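Local coordinates for calcineurin-like phosphoesterase domain-containing protein (Aquifex aeolicus, PDB 1XM7), which is of unknown function but is probably a hydrolase of the calcineurin-like phosphoesterase family, at residues 127-130 with 131-134. Numbering follows the deposited sequence.
Sequences RQEM and VREI
Arg127 to Met130 each lend a carbonyl oxygen to the amide four residues on, an unbroken alpha-helical ladder in which Val131 N lies 3.2 Å from Arg127 O. The ladder tightens to 2.8 Å between Ile134 N and Met130 O, with an N-H...O angle of 171°. Arg132 folds back toward the start of the helix. A turn about its CG-CD bond (chi3 -68°) helps lay the guanidinium flat over the Glu129 backbone, so that Glu129 CA sits above the middle of the group, 3.5 Å from the plane of the Arg132 guanidinium. Arg132 NH2 also comes within 3.5 Å of Glu129 CB, whereas Arg132 NH1 is hydrogen-bonded to the carbonyl oxygen of Ala116. Arginine suits this place because its long arm spans a helical turn and still reaches that loop; a leucine in its place would probably leave the Ala116 carbonyl without this donor and uncover the Glu129 backbone. The helix, 125-137, is the crossover of a beta-alpha-beta unit, linking parallel strands 107-112 and 142-145 of the phosphoesterase domain. Val131, beta-branched and compact, packs against strand 107-112, touching Leu110 and Ser112, while Val131 CG2 rests 3.3 Å from Arg127 O. Ile134 reaches Leu110, Tyr99 and Ile101, with Ile134 CG1 lying 3.4 Å from Met130 O. Acidic Glu129 and Glu133 suit the exposed side, Glu129 OE2 and Glu133 OE1 standing 5.0 Å apart.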
ATOM      1  N   ARG A 127       1.628 -11.198 -12.622  1.00 27.73           N
ATOM      2  CA  ARG A 127       1.073 -10.893 -11.306  1.00 27.57           C
ATOM      3  C   ARG A 127      -0.223 -10.077 -11.431  1.00 27.69           C
ATOM      4  O   ARG A 127      -1.159 -10.245 -10.639  1.00 27.67           O
ATOM      5  CB  ARG A 127       2.135 -10.178 -10.453  1.00 25.95           C
ATOM      6  CG  ARG A 127       3.394 -11.022 -10.318  1.00 27.79           C
ATOM      7  CD  ARG A 127       4.539 -10.335  -9.591  1.00 26.16           C
ATOM      8  NE  ARG A 127       5.798 -11.032  -9.860  1.00 24.06           N
ATOM      9  CZ  ARG A 127       6.980 -10.665  -9.377  1.00 23.54           C
ATOM     10  NH1 ARG A 127       7.078  -9.606  -8.590  1.00 23.97           N
ATOM     11  NH2 ARG A 127       8.070 -11.340  -9.702  1.00 25.18           N
ATOM     12  N   GLN A 128      -0.281  -9.212 -12.438  1.00 26.61           N
ATOM     13  CA  GLN A 128      -1.480  -8.424 -12.669  1.00 27.23           C
ATOM     14  C   GLN A 128      -2.622  -9.384 -13.001  1.00 27.18           C
ATOM     15  O   GLN A 128      -3.741  -9.227 -12.523  1.00 28.29           O
ATOM     16  CB  GLN A 128      -1.268  -7.467 -13.835  1.00 26.69           C
ATOM     17  CG  GLN A 128      -0.474  -6.234 -13.496  1.00 28.29           C
ATOM     18  CD  GLN A 128      -0.191  -5.407 -14.727  1.00 28.88           C
ATOM     19  OE1 GLN A 128      -0.902  -5.512 -15.723  1.00 32.03           O
ATOM     20  NE2 GLN A 128       0.844  -4.577 -14.668  1.00 28.99           N
ATOM     21  N   GLU A 129      -2.333 -10.382 -13.822  1.00 27.53           N
ATOM     22  CA  GLU A 129      -3.344 -11.361 -14.205  1.00 28.14           C
ATOM     23  C   GLU A 129      -3.854 -12.176 -13.022  1.00 28.06           C
ATOM     24  O   GLU A 129      -5.016 -12.559 -12.975  1.00 29.01           O
ATOM     25  CB  GLU A 129      -2.780 -12.299 -15.268  1.00 28.33           C
ATOM     26  CG  GLU A 129      -3.567 -13.576 -15.444  1.00 29.44           C
ATOM     27  CD  GLU A 129      -2.860 -14.562 -16.360  1.00 31.99           C
ATOM     28  OE1 GLU A 129      -1.614 -14.668 -16.284  1.00 29.56           O
ATOM     29  OE2 GLU A 129      -3.558 -15.247 -17.142  1.00 34.54           O
ATOM     30  N   MET A 130      -2.982 -12.451 -12.067  1.00 28.47           N
ATOM     31  CA  MET A 130      -3.381 -13.225 -10.904  1.00 28.61           C
ATOM     32  C   MET A 130      -4.376 -12.421 -10.075  1.00 29.37           C
ATOM     33  O   MET A 130      -5.377 -12.953  -9.594  1.00 29.60           O
ATOM     34  CB  MET A 130      -2.149 -13.585 -10.075  1.00 29.01           C
ATOM     35  CG  MET A 130      -1.164 -14.512 -10.801  1.00 30.77           C
ATOM     36  SD  MET A 130      -1.898 -16.109 -11.221  1.00 30.83           S
ATOM     37  CE  MET A 130      -0.794 -17.111 -10.455  1.00 34.34           C
ATOM     38  N   VAL A 131      -4.100 -11.131  -9.926  1.00 29.21           N
ATOM     39  CA  VAL A 131      -4.967 -10.235  -9.166  1.00 29.16           C
ATOM     40  C   VAL A 131      -6.372 -10.220  -9.766  1.00 30.05           C
ATOM     41  O   VAL A 131      -7.370 -10.328  -9.051  1.00 31.07           O
ATOM     42  CB  VAL A 131      -4.393  -8.789  -9.164  1.00 28.64           C
ATOM     43  CG1 VAL A 131      -5.382  -7.834  -8.510  1.00 26.74           C
ATOM     44  CG2 VAL A 131      -3.057  -8.757  -8.420  1.00 29.01           C
ATOM     45  N   ARG A 132      -6.436 -10.065 -11.085  1.00 30.53           N
ATOM     46  CA  ARG A 132      -7.703 -10.057 -11.794  1.00 32.53           C
ATOM     47  C   ARG A 132      -8.384 -11.398 -11.543  1.00 33.31           C
ATOM     48  O   ARG A 132      -9.547 -11.459 -11.148  1.00 34.42           O
ATOM     49  CB  ARG A 132      -7.476  -9.884 -13.294  1.00 30.46           C
ATOM     50  CG  ARG A 132      -6.725  -8.631 -13.668  1.00 31.08           C
ATOM     51  CD  ARG A 132      -6.935  -8.304 -15.143  1.00 30.47           C
ATOM     52  NE  ARG A 132      -6.317  -9.279 -16.036  1.00 33.12           N
ATOM     53  CZ  ARG A 132      -5.060  -9.211 -16.467  1.00 32.19           C
ATOM     54  NH1 ARG A 132      -4.284  -8.210 -16.091  1.00 33.43           N
ATOM     55  NH2 ARG A 132      -4.576 -10.142 -17.278  1.00 30.34           N
ATOM     56  N   GLU A 133      -7.640 -12.475 -11.759  1.00 33.41           N
ATOM     57  CA  GLU A 133      -8.182 -13.807 -11.564  1.00 34.37           C
ATOM     58  C   GLU A 133      -8.828 -13.956 -10.198  1.00 32.92           C
ATOM     59  O   GLU A 133      -9.988 -14.364 -10.099  1.00 33.80           O
ATOM     60  CB  GLU A 133      -7.085 -14.853 -11.763  1.00 36.35           C
ATOM     61  CG  GLU A 133      -7.495 -15.967 -12.721  1.00 43.01           C
ATOM     62  CD  GLU A 133      -8.360 -15.463 -13.882  1.00 46.82           C
ATOM     63  OE1 GLU A 133      -7.870 -14.644 -14.705  1.00 46.86           O
ATOM     64  OE2 GLU A 133      -9.538 -15.889 -13.960  1.00 47.84           O
ATOM     65  N   ILE A 134      -8.092 -13.613  -9.147  1.00 32.26           N
ATOM     66  CA  ILE A 134      -8.623 -13.705  -7.783  1.00 30.61           C
ATOM     67  C   ILE A 134      -9.879 -12.848  -7.662  1.00 31.22           C
ATOM     68  O   ILE A 134     -10.915 -13.299  -7.167  1.00 30.85           O
ATOM     69  CB  ILE A 134      -7.605 -13.197  -6.744  1.00 28.76           C
ATOM     70  CG1 ILE A 134      -6.459 -14.197  -6.590  1.00 27.25           C
ATOM     71  CG2 ILE A 134      -8.303 -12.934  -5.418  1.00 26.24           C
ATOM     72  CD1 ILE A 134      -5.306 -13.657  -5.759  1.00 26.79           C
TER